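Local coordinates for alkyl hydroperoxide reductase AhpD (Legionella pneumophila, PDB 5DIK), which probably reduces peroxides as an alkylhydroperoxidase of the carboxymuconolactone decarboxylase family and may take part in the antioxidative response of the bacterium, at residues A[21-24]-A[25-28]; A[46-50]-A[51-55]; A[86-89]-A[90-94]. All blocks are in the same frame, centred on the assembly; numbering follows the deposited sequence.

In the fold
All three contacts are local, lie in series along an almost wholly helical chain and neither nest nor cross. Contact 1 joins successive turns in the second half of helix 12-30. Contact 2 closes the short loop between helix 32-46 and helix 53-66, and contact 3 starts helix 87-99. Contacts 1 and 3 sit on opposite sides of the chain's centre, their own centres about 30 Å apart. Contacts 2 and 3 touch through a salt bridge, K54 NZ to E89 OE2 at 3.1 Å, which ties the starts of helices 53-66 and 87-99 together. Both also meet the same neighbouring subunit of the six-chain assembly, whereas contact 1 packs against a different one.

Contact 1: residues A[21-24]-A[25-28]; sequences TTQL and AKFR
The backbone amide of R28 donates to L24 O at 2.8 Å, the shortest of the i to i+4 bonds that define this stretch as regular alpha helix, part of helix 12-30. A25 N reaches T21 O and F27 N reaches Q23 O in the same way, both at 3.0 Å. Two side-chain pairs, each spaced i to i+3, lie along the turns. In the first, Q23 and K26 run side by side and point the same way: Q23 bends back at chi2 (-58°), while the K26 chain stays extended beyond CG, and NZ donates to Q23 OE1 at 3.0 Å. The C=O...N angle of 115° places the ammonium well to the side of the amide oxygen. K26 NZ also forms a salt bridge with E117 of a neighbouring subunit, so the lysine joins an intrachain bond to an interface. That subunit packs on Q23, L24 and F27 as well, through its A110, L106 and L113. The second pair is apolar: at the edge of the F27 ring, near its plane, the L24 methyl CD2 touches F27 CD2 at 3.6 Å. Separately, the backbone oxygen Q23 O lies over one face of the F27 ring, offset toward the rim and 3.8 Å above the plane.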
loop_
_atom_site.group_PDB
_atom_site.type_symbol
_atom_site.label_atom_id
_atom_site.label_comp_id
_atom_site.label_asym_id
_atom_site.label_seq_id
_atom_site.Cartn_x
_atom_site.Cartn_y
_atom_site.Cartn_z
ATOM N N THR A 21 18.501 -1.023 14.403
ATOM C CA THR A 21 19.896 -1.435 14.211
ATOM C C THR A 21 20.267 -2.604 15.129
ATOM O O THR A 21 20.964 -3.503 14.703
ATOM C CB THR A 21 20.861 -0.242 14.406
ATOM O OG1 THR A 21 20.606 0.713 13.375
ATOM C CG2 THR A 21 22.352 -0.675 14.339
ATOM N N THR A 22 19.765 -2.592 16.360
ATOM C CA THR A 22 19.999 -3.697 17.294
ATOM C C THR A 22 19.510 -5.033 16.704
ATOM O O THR A 22 20.189 -6.067 16.827
ATOM C CB THR A 22 19.296 -3.418 18.633
ATOM O OG1 THR A 22 19.879 -2.247 19.218
ATOM C CG2 THR A 22 19.403 -4.613 19.611
ATOM N N GLN A 23 18.343 -5.012 16.056
ATOM C CA GLN A 23 17.833 -6.228 15.424
ATOM C C GLN A 23 18.586 -6.585 14.155
ATOM O O GLN A 23 18.866 -7.761 13.920
ATOM C CB GLN A 23 16.321 -6.131 15.162
ATOM C CG GLN A 23 15.492 -5.706 16.369
ATOM C CD GLN A 23 15.650 -6.623 17.587
ATOM O OE1 GLN A 23 15.936 -7.805 17.473
ATOM N NE2 GLN A 23 15.402 -6.067 18.766
ATOM N N LEU A 24 18.936 -5.597 13.340
ATOM C CA LEU A 24 19.657 -5.859 12.107
ATOM C C LEU A 24 21.038 -6.491 12.345
ATOM O O LEU A 24 21.504 -7.280 11.528
ATOM C CB LEU A 24 19.838 -4.576 11.281
ATOM C CG LEU A 24 18.592 -3.846 10.771
ATOM C CD1 LEU A 24 19.010 -2.655 9.937
ATOM C CD2 LEU A 24 17.694 -4.781 10.001
ATOM N N ALA A 25 21.688 -6.115 13.451
ATOM C CA ALA A 25 22.959 -6.760 13.872
ATOM C C ALA A 25 22.768 -8.256 14.091
ATOM O O ALA A 25 23.628 -9.065 13.726
ATOM C CB ALA A 25 23.489 -6.123 15.160
ATOM N N LYS A 26 21.622 -8.629 14.657
ATOM C CA LYS A 26 21.272 -10.042 14.791
ATOM C C LYS A 26 21.041 -10.708 13.438
ATOM O O LYS A 26 21.505 -11.821 13.209
ATOM C CB LYS A 26 20.058 -10.234 15.691
ATOM C CG LYS A 26 20.247 -9.696 17.109
ATOM C CD LYS A 26 18.931 -9.732 17.842
ATOM C CE LYS A 26 18.943 -8.897 19.113
ATOM N NZ LYS A 26 17.591 -8.897 19.697
ATOM N N PHE A 27 20.318 -10.033 12.523
ATOM C CA PHE A 27 20.171 -10.559 11.174
ATOM C C PHE A 27 21.515 -10.749 10.469
ATOM O O PHE A 27 21.685 -11.725 9.759
ATOM C CB PHE A 27 19.328 -9.631 10.268
ATOM C CG PHE A 27 17.899 -9.509 10.647
ATOM C CD1 PHE A 27 17.222 -10.531 11.286
ATOM C CD2 PHE A 27 17.179 -8.379 10.267
ATOM C CE1 PHE A 27 15.872 -10.419 11.602
ATOM C CE2 PHE A 27 15.831 -8.256 10.591
ATOM C CZ PHE A 27 15.182 -9.292 11.254
ATOM N N ARG A 28 22.443 -9.803 10.622
ATOM C CA ARG A 28 23.768 -9.926 9.981
ATOM C C ARG A 28 24.494 -11.175 10.466
ATOM O O ARG A 28 25.155 -11.861 9.670
ATOM C CB ARG A 28 24.651 -8.685 10.212
ATOM C CG ARG A 28 24.048 -7.389 9.674
ATOM C CD ARG A 28 25.098 -6.454 9.083
ATOM N NE ARG A 28 25.542 -6.926 7.763
ATOM C CZ ARG A 28 25.104 -6.474 6.582
ATOM N NH1 ARG A 28 24.186 -5.505 6.499
ATOM N NH2 ARG A 28 25.591 -7.004 5.464
#

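Contact 2: residues A[46-50]-A[51-55]; sequences TKDGA and LDKKT
The carboxylate of D48 is met from above its plane: K53 N donates to D48 OD1 at 3.0 Å, 50° out of that plane, with an N-H...O angle of 139°. D48 OD2 rests against the aliphatic part of the lysine, 3.3 Å from K53 CG, the two side chains crossing at about a right angle. The second carboxylate, D52, takes two donors on OD1. T55 N reaches D52 OD1 nearly along its C-O axis at 2.9 Å, and T55 OG1 meets D52 OD1 from above the plane at 2.8 Å. With chi1 at 64°, D52 CG sits between its own backbone N and carbonyl carbon, which turns OD1 back over the first helical turn. After D48 the chain turns back, and G49 N donates to L51 O at 3.0 Å. K53 bends at chi4 and sends NZ to T46 O at 3.4 Å, a weak bond to the last turn of the preceding helix. The loop also meets a neighbouring subunit, where E92 accepts from A50 N and L51 N through its two carboxylate oxygens. The arrangement is a tight connection between helices 32-46 and 53-66. D48 OD1 adds a bond from the loop to K53 N, the first amide of the second helix, and that helix opens with a classical N-cap, in which D52 holds T55 N.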
loop_
_atom_site.group_PDB
_atom_site.type_symbol
_atom_site.label_atom_id
_atom_site.label_comp_id
_atom_site.label_asym_id
_atom_site.label_seq_id
_atom_site.Cartn_x
_atom_site.Cartn_y
_atom_site.Cartn_z
ATOM N N THR A 46 22.439 2.857 -4.626
ATOM C CA THR A 46 22.777 4.184 -4.084
ATOM C C THR A 46 24.125 4.755 -4.526
ATOM O O THR A 46 24.438 5.888 -4.185
ATOM C CB THR A 46 22.805 4.162 -2.549
ATOM O OG1 THR A 46 23.726 3.146 -2.137
ATOM C CG2 THR A 46 21.416 3.868 -1.991
ATOM N N LYS A 47 24.879 4.012 -5.300
ATOM C CA LYS A 47 26.193 4.504 -5.738
ATOM C C LYS A 47 26.074 5.723 -6.660
ATOM O O LYS A 47 25.083 5.894 -7.400
ATOM C CB LYS A 47 26.981 3.409 -6.435
ATOM C CG LYS A 47 26.464 3.017 -7.807
ATOM C CD LYS A 47 27.289 1.867 -8.388
ATOM C CE LYS A 47 26.523 1.115 -9.473
ATOM N NZ LYS A 47 26.174 2.003 -10.622
ATOM N N ASP A 48 27.091 6.572 -6.614
ATOM C CA ASP A 48 27.152 7.757 -7.482
ATOM C C ASP A 48 27.132 7.362 -8.961
ATOM O O ASP A 48 27.794 6.422 -9.361
ATOM C CB ASP A 48 28.441 8.531 -7.209
ATOM C CG ASP A 48 28.300 9.537 -6.117
ATOM O OD1 ASP A 48 27.494 10.475 -6.271
ATOM O OD2 ASP A 48 28.999 9.393 -5.087
ATOM N N GLY A 49 26.363 8.082 -9.757
ATOM C CA GLY A 49 26.319 7.872 -11.187
ATOM C C GLY A 49 25.831 9.118 -11.856
ATOM O O GLY A 49 26.222 10.218 -11.484
ATOM N N ALA A 50 24.944 8.967 -12.826
ATOM C CA ALA A 50 24.261 10.107 -13.420
ATOM C C ALA A 50 23.505 10.885 -12.359
ATOM O O ALA A 50 23.384 12.101 -12.455
ATOM C CB ALA A 50 23.294 9.646 -14.517
ATOM N N LEU A 51 23.005 10.194 -11.338
ATOM C CA LEU A 51 22.455 10.896 -10.198
ATOM C C LEU A 51 23.454 10.800 -9.076
ATOM O O LEU A 51 24.007 9.731 -8.837
ATOM C CB LEU A 51 21.106 10.292 -9.806
ATOM C CG LEU A 51 20.045 10.287 -10.924
ATOM C CD1 LEU A 51 18.772 9.659 -10.402
ATOM C CD2 LEU A 51 19.767 11.673 -11.465
ATOM N N ASP A 52 23.713 11.889 -8.374
ATOM C CA ASP A 52 24.660 11.784 -7.248
ATOM C C ASP A 52 23.983 11.156 -6.013
ATOM O O ASP A 52 22.769 10.952 -5.995
ATOM C CB ASP A 52 25.385 13.094 -6.948
ATOM C CG ASP A 52 24.471 14.204 -6.482
ATOM O OD1 ASP A 52 23.326 13.966 -6.038
ATOM O OD2 ASP A 52 24.903 15.363 -6.605
ATOM N N LYS A 53 24.777 10.785 -5.033
ATOM C CA LYS A 53 24.272 10.070 -3.871
ATOM C C LYS A 53 23.213 10.887 -3.147
ATOM O O LYS A 53 22.223 10.340 -2.707
ATOM C CB LYS A 53 25.379 9.749 -2.885
ATOM C CG LYS A 53 26.296 8.619 -3.286
ATOM C CD LYS A 53 27.333 8.396 -2.179
ATOM C CE LYS A 53 28.049 7.061 -2.305
ATOM N NZ LYS A 53 27.135 5.895 -2.157
ATOM N N LYS A 54 23.417 12.197 -3.026
ATOM C CA LYS A 54 22.425 13.041 -2.339
ATOM C C LYS A 54 21.065 13.008 -3.052
ATOM O O LYS A 54 20.023 12.912 -2.415
ATOM C CB LYS A 54 22.923 14.489 -2.258
ATOM C CG LYS A 54 21.950 15.450 -1.583
ATOM C CD LYS A 54 22.454 16.881 -1.699
ATOM C CE LYS A 54 22.234 17.436 -3.094
ATOM N NZ LYS A 54 22.979 18.709 -3.225
ATOM N N THR A 55 21.086 13.113 -4.369
ATOM C CA THR A 55 19.867 13.042 -5.164
ATOM C C THR A 55 19.159 11.708 -4.967
ATOM O O THR A 55 17.935 11.687 -4.832
ATOM C CB THR A 55 20.138 13.284 -6.658
ATOM O OG1 THR A 55 20.706 14.581 -6.820
ATOM C CG2 THR A 55 18.858 13.223 -7.495
#

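Contact 3: residues A[86-89]-A[90-94]; sequences TREE and LLETL
T86 touches the following turn through its carbonyl, T86 O accepting from L90 N at 3.0 Å. T86 N donates to E89 OE1 at 2.8 Å, and the hydroxyl oxygen T86 OG1 takes E89 N at 3.1 Å, so each side chain accepts from the other residue's backbone N. Next, R87 O accepts from L91 N at 2.8 Å, and L91 CG lies close to the same carbonyl; the guanidinium pairs with E117 of its own chain and E30 of a neighbouring subunit. E88 comes third. Its CG is anti to the backbone N (chi1 -178°) and the chain folds at chi2, which brings E88 OE2 to 2.5 Å from E92 OE2, with the carboxylate planes 83° apart. Oxygens this close suggest that one acid group probably holds a proton. This acidic pair stands at an interface, where A50 of another neighbouring subunit is the polar partner of E92 and packs on E88. Last, E89 O is gripped by two donors from opposite faces of its plane, T93 OG1 at 2.9 Å and T93 N at 3.1 Å, which satisfies the hydroxyl of a buried threonine within its own helix. The reciprocal bonds between T86 and E89 are the capping box that starts helix 87-99.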
loop_
_atom_site.group_PDB
_atom_site.type_symbol
_atom_site.label_atom_id
_atom_site.label_comp_id
_atom_site.label_asym_id
_atom_site.label_seq_id
_atom_site.Cartn_x
_atom_site.Cartn_y
_atom_site.Cartn_z
ATOM N N THR A 86 20.183 20.163 1.833
ATOM C CA THR A 86 19.622 21.338 2.495
ATOM C C THR A 86 18.168 21.074 2.888
ATOM O O THR A 86 17.480 20.190 2.347
ATOM C CB THR A 86 19.680 22.586 1.603
ATOM O OG1 THR A 86 18.797 22.410 0.485
ATOM C CG2 THR A 86 21.110 22.835 1.101
ATOM N N ARG A 87 17.727 21.855 3.853
ATOM C CA ARG A 87 16.339 21.883 4.266
ATOM C C ARG A 87 15.392 22.105 3.077
ATOM O O ARG A 87 14.363 21.435 2.958
ATOM C CB ARG A 87 16.187 23.017 5.296
ATOM C CG ARG A 87 14.858 23.023 5.993
ATOM C CD ARG A 87 14.783 24.227 6.906
ATOM N NE ARG A 87 13.511 24.262 7.584
ATOM C CZ ARG A 87 13.241 23.628 8.703
ATOM N NH1 ARG A 87 14.167 22.903 9.322
ATOM N NH2 ARG A 87 12.041 23.759 9.241
ATOM N N GLU A 88 15.745 23.038 2.192
ATOM C CA GLU A 88 14.930 23.325 1.036
ATOM C C GLU A 88 14.845 22.155 0.033
ATOM O O GLU A 88 13.785 21.932 -0.542
ATOM C CB GLU A 88 15.395 24.596 0.305
ATOM C CG GLU A 88 14.543 24.992 -0.918
ATOM C CD GLU A 88 13.080 25.368 -0.620
ATOM O OE1 GLU A 88 12.769 25.681 0.542
ATOM O OE2 GLU A 88 12.242 25.351 -1.551
ATOM N N GLU A 89 15.946 21.460 -0.188
ATOM C CA GLU A 89 15.924 20.240 -1.029
ATOM C C GLU A 89 14.990 19.213 -0.388
ATOM O O GLU A 89 14.201 18.583 -1.088
ATOM C CB GLU A 89 17.341 19.646 -1.209
ATOM C CG GLU A 89 18.234 20.510 -2.073
ATOM C CD GLU A 89 19.714 20.135 -2.005
ATOM O OE1 GLU A 89 20.202 19.630 -0.962
ATOM O OE2 GLU A 89 20.392 20.347 -3.015
ATOM N N LEU A 90 15.077 19.045 0.932
ATOM C CA LEU A 90 14.165 18.116 1.621
ATOM C C LEU A 90 12.703 18.528 1.429
ATOM O O LEU A 90 11.864 17.705 1.049
ATOM C CB LEU A 90 14.510 17.998 3.106
ATOM C CG LEU A 90 13.488 17.228 3.943
ATOM C CD1 LEU A 90 13.525 15.764 3.565
ATOM C CD2 LEU A 90 13.745 17.387 5.427
ATOM N N LEU A 91 12.391 19.808 1.701
ATOM C CA LEU A 91 11.036 20.278 1.585
ATOM C C LEU A 91 10.478 20.007 0.190
ATOM O O LEU A 91 9.315 19.657 0.046
ATOM C CB LEU A 91 10.917 21.763 1.931
ATOM C CG LEU A 91 11.160 22.117 3.410
ATOM C CD1 LEU A 91 11.136 23.629 3.566
ATOM C CD2 LEU A 91 10.140 21.479 4.333
ATOM N N GLU A 92 11.283 20.227 -0.832
ATOM C CA GLU A 92 10.799 20.071 -2.187
ATOM C C GLU A 92 10.539 18.604 -2.517
ATOM O O GLU A 92 9.598 18.286 -3.257
ATOM C CB GLU A 92 11.728 20.743 -3.191
ATOM C CG GLU A 92 11.656 22.276 -3.015
ATOM C CD GLU A 92 12.329 23.084 -4.098
ATOM O OE1 GLU A 92 12.639 22.505 -5.182
ATOM O OE2 GLU A 92 12.559 24.312 -3.851
ATOM N N THR A 93 11.352 17.737 -1.949
ATOM C CA THR A 93 11.137 16.317 -2.107
ATOM C C THR A 93 9.851 15.882 -1.412
ATOM O O THR A 93 9.053 15.104 -1.954
ATOM C CB THR A 93 12.335 15.532 -1.599
ATOM O OG1 THR A 93 13.520 16.017 -2.257
ATOM C CG2 THR A 93 12.171 14.099 -1.945
ATOM N N LEU A 94 9.627 16.392 -0.217
ATOM C CA LEU A 94 8.385 16.129 0.515
ATOM C C LEU A 94 7.148 16.664 -0.221
ATOM O O LEU A 94 6.093 16.011 -0.233
ATOM C CB LEU A 94 8.470 16.713 1.936
ATOM C CG LEU A 94 9.575 16.107 2.773
ATOM C CD1 LEU A 94 9.651 16.732 4.154
ATOM C CD2 LEU A 94 9.415 14.598 2.916
#